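Local structure of ESSC (Geobacillus thermodenitrificans, 5FWH) at residues G90-Q102 with E183-L195. The protein is a component of the bacterial type VII secretion apparatus, an FtsK/SpoIIIE-type ATPase with an N-terminal forkhead-associated (FHA) region. Sequence-based numbering, arbitrary orientation.
Sequences GEEQRKYVYYVGQ and EVVSSLTETMPPL
Y96 and Y98 reach from strand 94-99 into the concave side of the C-terminal chain 183-195, which doubles back around them. The Y96 hydroxyl comes up against E183 OE1 at a suspiciously short 2.4 Å from Y96 OH, so the details of that bond are doubtful; V184 N gives the firmer one, 3.1 Å from N to Y96 OH. The E183 carboxylate lies nearly coplanar with the ring, 16° apart, and meets it at the hydroxyl edge. V184 runs antiparallel to the Y96 side chain, its CB over one ring face in a CH-pi contact, 3.9 Å from the centroid. P194 CG comes in obliquely at Y96 CE2 (3.4 Å), while E190 OE2 sits in the ring plane beside CD2.

Two residues apart on an extended strand, Y98 and Y96 share a side; CG anti to the carbonyl carbon (chi1 -57° in Y98) gives both rings a similar lean. S186 OG lies over one face of the Y98 ring, offset toward the rim, and L188 CB rests obliquely on Y98 CD1 (3.7 Å). The Y98 hydroxyl donates to a water 2.6 Å from Y98 OH; that water in turn donates to V184 O and E190 OE2, tying both limbs of the returning chain to one tyrosine.

S186 OG itself accepts from L188 N, an ST turn that shapes the bend, and also bonds D115 O. Antiparallel pairing with strand 94-99 is confined to the residues around E190, which faces Y98 between the bonds Y99 N to T189 O and T191 N to V97 O. The chain then bows out at M192 and P193 and rejoins where L195 N donates to K95 O (2.7 Å). On its other edge the strand pairs with strand 175-180, through Y96 with V178 and Y98 with L176. With 185-186 beside strand 116-117 and 189-190 beside 94-99, the tail borders both sheets of a beta-sandwich, the architecture of FHA domains, and joins their edges.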
loop_
_atom_site.group_PDB
_atom_site.type_symbol
_atom_site.label_atom_id
_atom_site.label_comp_id
_atom_site.label_asym_id
_atom_site.label_seq_id
_atom_site.Cartn_x
_atom_site.Cartn_y
_atom_site.Cartn_z
ATOM N N GLY A 90 -8.857 -0.208 6.956
ATOM C CA GLY A 90 -9.725 -0.723 7.986
ATOM C C GLY A 90 -8.878 -1.028 9.207
ATOM O O GLY A 90 -7.645 -0.899 9.192
ATOM N N GLU A 91 -9.557 -1.418 10.275
ATOM C CA GLU A 91 -8.921 -1.438 11.569
ATOM C C GLU A 91 -7.944 -2.632 11.752
ATOM O O GLU A 91 -7.160 -2.587 12.692
ATOM C CB GLU A 91 -9.971 -1.313 12.700
ATOM C CG GLU A 91 -10.516 0.127 12.810
ATOM C CD GLU A 91 -11.907 0.260 13.460
ATOM O OE1 GLU A 91 -12.206 -0.539 14.385
ATOM O OE2 GLU A 91 -12.692 1.168 13.044
ATOM N N GLU A 92 -7.935 -3.622 10.834
ATOM C CA GLU A 92 -7.239 -4.862 11.053
ATOM C C GLU A 92 -6.487 -5.342 9.815
ATOM O O GLU A 92 -6.978 -5.287 8.701
ATOM C CB GLU A 92 -8.224 -5.925 11.489
ATOM C CG GLU A 92 -7.570 -7.229 11.967
ATOM C CD GLU A 92 -8.577 -8.323 12.376
ATOM O OE1 GLU A 92 -9.800 -8.073 12.478
ATOM O OE2 GLU A 92 -8.135 -9.460 12.591
ATOM N N GLN A 93 -5.300 -5.872 10.048
ATOM C CA GLN A 93 -4.404 -6.278 8.983
ATOM C C GLN A 93 -3.599 -7.443 9.439
ATOM O O GLN A 93 -3.178 -7.447 10.606
ATOM C CB GLN A 93 -3.479 -5.094 8.632
ATOM C CG GLN A 93 -4.151 -4.029 7.752
ATOM C CD GLN A 93 -3.125 -3.082 7.124
ATOM O OE1 GLN A 93 -2.574 -2.221 7.815
ATOM N NE2 GLN A 93 -2.848 -3.244 5.819
ATOM N N ARG A 94 -3.390 -8.413 8.522
ATOM C CA ARG A 94 -2.597 -9.629 8.778
ATOM C C ARG A 94 -1.400 -9.912 7.856
ATOM O O ARG A 94 -1.358 -9.463 6.681
ATOM C CB ARG A 94 -3.494 -10.863 8.824
ATOM C CG ARG A 94 -4.357 -11.116 7.591
ATOM C CD ARG A 94 -5.310 -12.292 7.868
ATOM N NE ARG A 94 -5.816 -12.325 9.256
ATOM C CZ ARG A 94 -7.040 -11.972 9.688
ATOM N NH1 ARG A 94 -8.008 -11.563 8.868
ATOM N NH2 ARG A 94 -7.295 -12.032 10.990
ATOM N N LYS A 95 -0.491 -10.733 8.407
ATOM C CA LYS A 95 0.882 -10.887 7.960
ATOM C C LYS A 95 1.201 -12.350 7.709
ATOM O O LYS A 95 1.108 -13.199 8.612
ATOM C CB LYS A 95 1.843 -10.288 9.000
ATOM C CG LYS A 95 3.193 -9.891 8.404
ATOM C CD LYS A 95 4.083 -9.079 9.332
ATOM C CE LYS A 95 4.801 -9.974 10.317
ATOM N NZ LYS A 95 5.735 -10.933 9.665
ATOM N N TYR A 96 1.578 -12.639 6.470
ATOM C CA TYR A 96 1.895 -13.955 6.022
ATOM C C TYR A 96 3.351 -13.931 5.696
ATOM O O TYR A 96 3.801 -12.954 5.137
ATOM C CB TYR A 96 1.172 -14.205 4.711
ATOM C CG TYR A 96 -0.288 -14.209 4.804
ATOM C CD1 TYR A 96 -0.992 -13.044 4.724
ATOM C CD2 TYR A 96 -0.974 -15.417 4.985
ATOM C CE1 TYR A 96 -2.343 -13.048 4.846
ATOM C CE2 TYR A 96 -2.325 -15.435 5.091
ATOM C CZ TYR A 96 -3.004 -14.250 5.022
ATOM O OH TYR A 96 -4.353 -14.265 5.125
ATOM N N VAL A 97 4.062 -15.006 5.926
ATOM C CA VAL A 97 5.463 -15.057 5.520
ATOM C C VAL A 97 5.629 -16.302 4.738
ATOM O O VAL A 97 5.223 -17.338 5.155
ATOM C CB VAL A 97 6.463 -15.009 6.693
ATOM C CG1 VAL A 97 7.908 -15.032 6.182
ATOM C CG2 VAL A 97 6.214 -13.744 7.494
ATOM N N TYR A 98 6.185 -16.164 3.551
ATOM C CA TYR A 98 6.438 -17.284 2.672
ATOM C C TYR A 98 7.908 -17.534 2.502
ATOM O O TYR A 98 8.704 -16.575 2.340
ATOM C CB TYR A 98 5.827 -17.021 1.278
ATOM C CG TYR A 98 4.322 -16.736 1.389
ATOM C CD1 TYR A 98 3.389 -17.764 1.688
ATOM C CD2 TYR A 98 3.854 -15.447 1.282
ATOM C CE1 TYR A 98 2.028 -17.489 1.808
ATOM C CE2 TYR A 98 2.498 -15.175 1.378
ATOM C CZ TYR A 98 1.606 -16.203 1.674
ATOM O OH TYR A 98 0.288 -15.831 1.757
ATOM N N TYR A 99 8.233 -18.815 2.434
ATOM C CA TYR A 99 9.571 -19.294 2.109
ATOM C C TYR A 99 9.665 -19.469 0.594
ATOM O O TYR A 99 8.889 -20.203 0.010
ATOM C CB TYR A 99 9.886 -20.598 2.882
ATOM C CG TYR A 99 11.187 -21.182 2.477
ATOM C CD1 TYR A 99 12.351 -20.577 2.870
ATOM C CD2 TYR A 99 11.258 -22.285 1.649
ATOM C CE1 TYR A 99 13.589 -21.052 2.463
ATOM C CE2 TYR A 99 12.495 -22.790 1.232
ATOM C CZ TYR A 99 13.656 -22.171 1.659
ATOM O OH TYR A 99 14.891 -22.623 1.288
ATOM N N VAL A 100 10.597 -18.750 -0.035
ATOM C CA VAL A 100 10.718 -18.733 -1.476
ATOM C C VAL A 100 12.166 -19.003 -1.913
ATOM O O VAL A 100 12.532 -18.685 -3.030
ATOM C CB VAL A 100 10.207 -17.406 -2.089
ATOM C CG1 VAL A 100 8.710 -17.232 -1.859
ATOM C CG2 VAL A 100 10.974 -16.200 -1.538
ATOM N N GLY A 101 12.960 -19.604 -1.028
ATOM C CA GLY A 101 14.305 -20.053 -1.329
ATOM C C GLY A 101 14.458 -21.063 -2.471
ATOM O O GLY A 101 15.533 -21.184 -3.055
ATOM N N GLN A 102 13.399 -21.774 -2.801
ATOM C CA GLN A 102 13.429 -22.648 -3.957
ATOM C C GLN A 102 12.669 -22.087 -5.131
ATOM O O GLN A 102 12.309 -22.849 -5.985
ATOM C CB GLN A 102 12.818 -24.005 -3.602
ATOM C CG GLN A 102 13.317 -24.574 -2.303
ATOM C CD GLN A 102 14.522 -25.450 -2.483
ATOM O OE1 GLN A 102 14.478 -26.637 -2.159
ATOM N NE2 GLN A 102 15.604 -24.880 -2.999
ATOM N N GLU A 183 -7.363 -11.792 3.695
ATOM C CA GLU A 183 -6.596 -13.028 3.582
ATOM C C GLU A 183 -5.947 -13.097 2.150
ATOM O O GLU A 183 -6.549 -12.732 1.098
ATOM C CB GLU A 183 -7.409 -14.316 3.919
ATOM C CG GLU A 183 -7.645 -14.627 5.414
ATOM C CD GLU A 183 -6.989 -15.930 5.923
ATOM O OE1 GLU A 183 -5.739 -16.047 5.947
ATOM O OE2 GLU A 183 -7.716 -16.867 6.322
ATOM N N VAL A 184 -4.686 -13.489 2.143
ATOM C CA VAL A 184 -3.932 -13.600 0.931
ATOM C C VAL A 184 -4.092 -15.030 0.446
ATOM O O VAL A 184 -4.034 -15.949 1.234
ATOM C CB VAL A 184 -2.463 -13.340 1.238
ATOM C CG1 VAL A 184 -1.610 -13.606 0.030
ATOM C CG2 VAL A 184 -2.326 -11.887 1.661
ATOM N N VAL A 185 -4.234 -15.191 -0.858
ATOM C CA VAL A 185 -4.322 -16.486 -1.483
ATOM C C VAL A 185 -3.045 -16.728 -2.220
ATOM O O VAL A 185 -2.651 -15.918 -3.076
ATOM C CB VAL A 185 -5.491 -16.526 -2.458
ATOM C CG1 VAL A 185 -5.631 -17.934 -3.076
ATOM C CG2 VAL A 185 -6.764 -16.117 -1.719
ATOM N N SER A 186 -2.379 -17.819 -1.827
ATOM C CA SER A 186 -1.056 -18.129 -2.312
ATOM C C SER A 186 -0.822 -19.604 -2.523
ATOM O O SER A 186 -1.186 -20.417 -1.712
ATOM C CB SER A 186 0.038 -17.595 -1.336
ATOM O OG SER A 186 1.301 -17.543 -2.037
ATOM N N SER A 187 -0.106 -19.933 -3.576
ATOM C CA SER A 187 0.421 -21.291 -3.732
ATOM C C SER A 187 1.815 -21.435 -3.141
ATOM O O SER A 187 2.425 -22.446 -3.345
ATOM C CB SER A 187 0.440 -21.640 -5.208
ATOM O OG SER A 187 1.315 -20.784 -5.866
ATOM N N LEU A 188 2.332 -20.433 -2.431
ATOM C CA LEU A 188 3.700 -20.493 -1.889
ATOM C C LEU A 188 3.730 -21.243 -0.564
ATOM O O LEU A 188 2.711 -21.401 0.061
ATOM C CB LEU A 188 4.273 -19.090 -1.684
ATOM C CG LEU A 188 4.508 -18.292 -2.988
ATOM C CD1 LEU A 188 4.667 -16.815 -2.709
ATOM C CD2 LEU A 188 5.700 -18.801 -3.759
ATOM N N THR A 189 4.923 -21.643 -0.129
ATOM C CA THR A 189 5.150 -22.245 1.212
ATOM C C THR A 189 5.065 -21.300 2.411
ATOM O O THR A 189 6.011 -20.545 2.687
ATOM C CB THR A 189 6.583 -22.823 1.364
ATOM O OG1 THR A 189 6.983 -23.531 0.204
ATOM C CG2 THR A 189 6.687 -23.744 2.614
ATOM N N GLU A 190 4.005 -21.413 3.199
ATOM C CA GLU A 190 3.937 -20.662 4.434
ATOM C C GLU A 190 5.009 -21.157 5.412
ATOM O O GLU A 190 5.219 -22.321 5.513
ATOM C CB GLU A 190 2.546 -20.734 5.066
ATOM C CG GLU A 190 1.773 -19.419 5.049
ATOM C CD GLU A 190 0.255 -19.634 5.129
ATOM O OE1 GLU A 190 -0.163 -20.709 5.642
ATOM O OE2 GLU A 190 -0.514 -18.752 4.661
ATOM N N THR A 191 5.713 -20.243 6.070
ATOM C CA THR A 191 6.689 -20.594 7.116
ATOM C C THR A 191 6.132 -20.485 8.532
ATOM O O THR A 191 6.873 -20.770 9.505
ATOM C CB THR A 191 7.924 -19.677 7.065
ATOM O OG1 THR A 191 7.642 -18.431 7.726
ATOM C CG2 THR A 191 8.315 -19.407 5.656
HETATM N N MSE A 192 4.849 -20.091 8.610
HETATM C CA MSE A 192 4.141 -19.676 9.820
HETATM C C MSE A 192 2.658 -19.784 9.646
HETATM O O MSE A 192 2.182 -19.609 8.522
HETATM C CB MSE A 192 4.232 -18.155 9.890
HETATM C CG MSE A 192 4.542 -17.689 11.287
HETATM SE SE MSE A 192 6.497 -17.790 11.287
HETATM C CE MSE A 192 6.886 -15.983 10.566
ATOM N N PRO A 193 1.896 -19.982 10.733
ATOM C CA PRO A 193 0.493 -19.527 10.731
ATOM C C PRO A 193 0.401 -17.993 10.505
ATOM O O PRO A 193 1.247 -17.255 10.997
ATOM C CB PRO A 193 0.002 -19.874 12.149
ATOM C CG PRO A 193 0.844 -21.008 12.571
ATOM C CD PRO A 193 2.169 -20.881 11.871
ATOM N N PRO A 194 -0.612 -17.512 9.775
ATOM C CA PRO A 194 -0.686 -16.060 9.528
ATOM C C PRO A 194 -0.871 -15.194 10.795
ATOM O O PRO A 194 -1.580 -15.612 11.701
ATOM C CB PRO A 194 -1.903 -15.933 8.613
ATOM C CG PRO A 194 -1.989 -17.259 7.922
ATOM C CD PRO A 194 -1.575 -18.255 8.941
ATOM N N LEU A 195 -0.223 -14.024 10.855
ATOM C CA LEU A 195 -0.376 -13.091 11.989
ATOM C C LEU A 195 -0.277 -11.619 11.537
ATOM O O LEU A 195 -0.179 -10.688 12.339
ATOM C CB LEU A 195 0.631 -13.419 13.097
ATOM C CG LEU A 195 2.171 -13.337 12.900
ATOM C CD1 LEU A 195 2.716 -14.140 11.706
ATOM C CD2 LEU A 195 2.684 -11.894 12.848
HETATM O O HOH W 1 -1.589 -17.601 1.821
#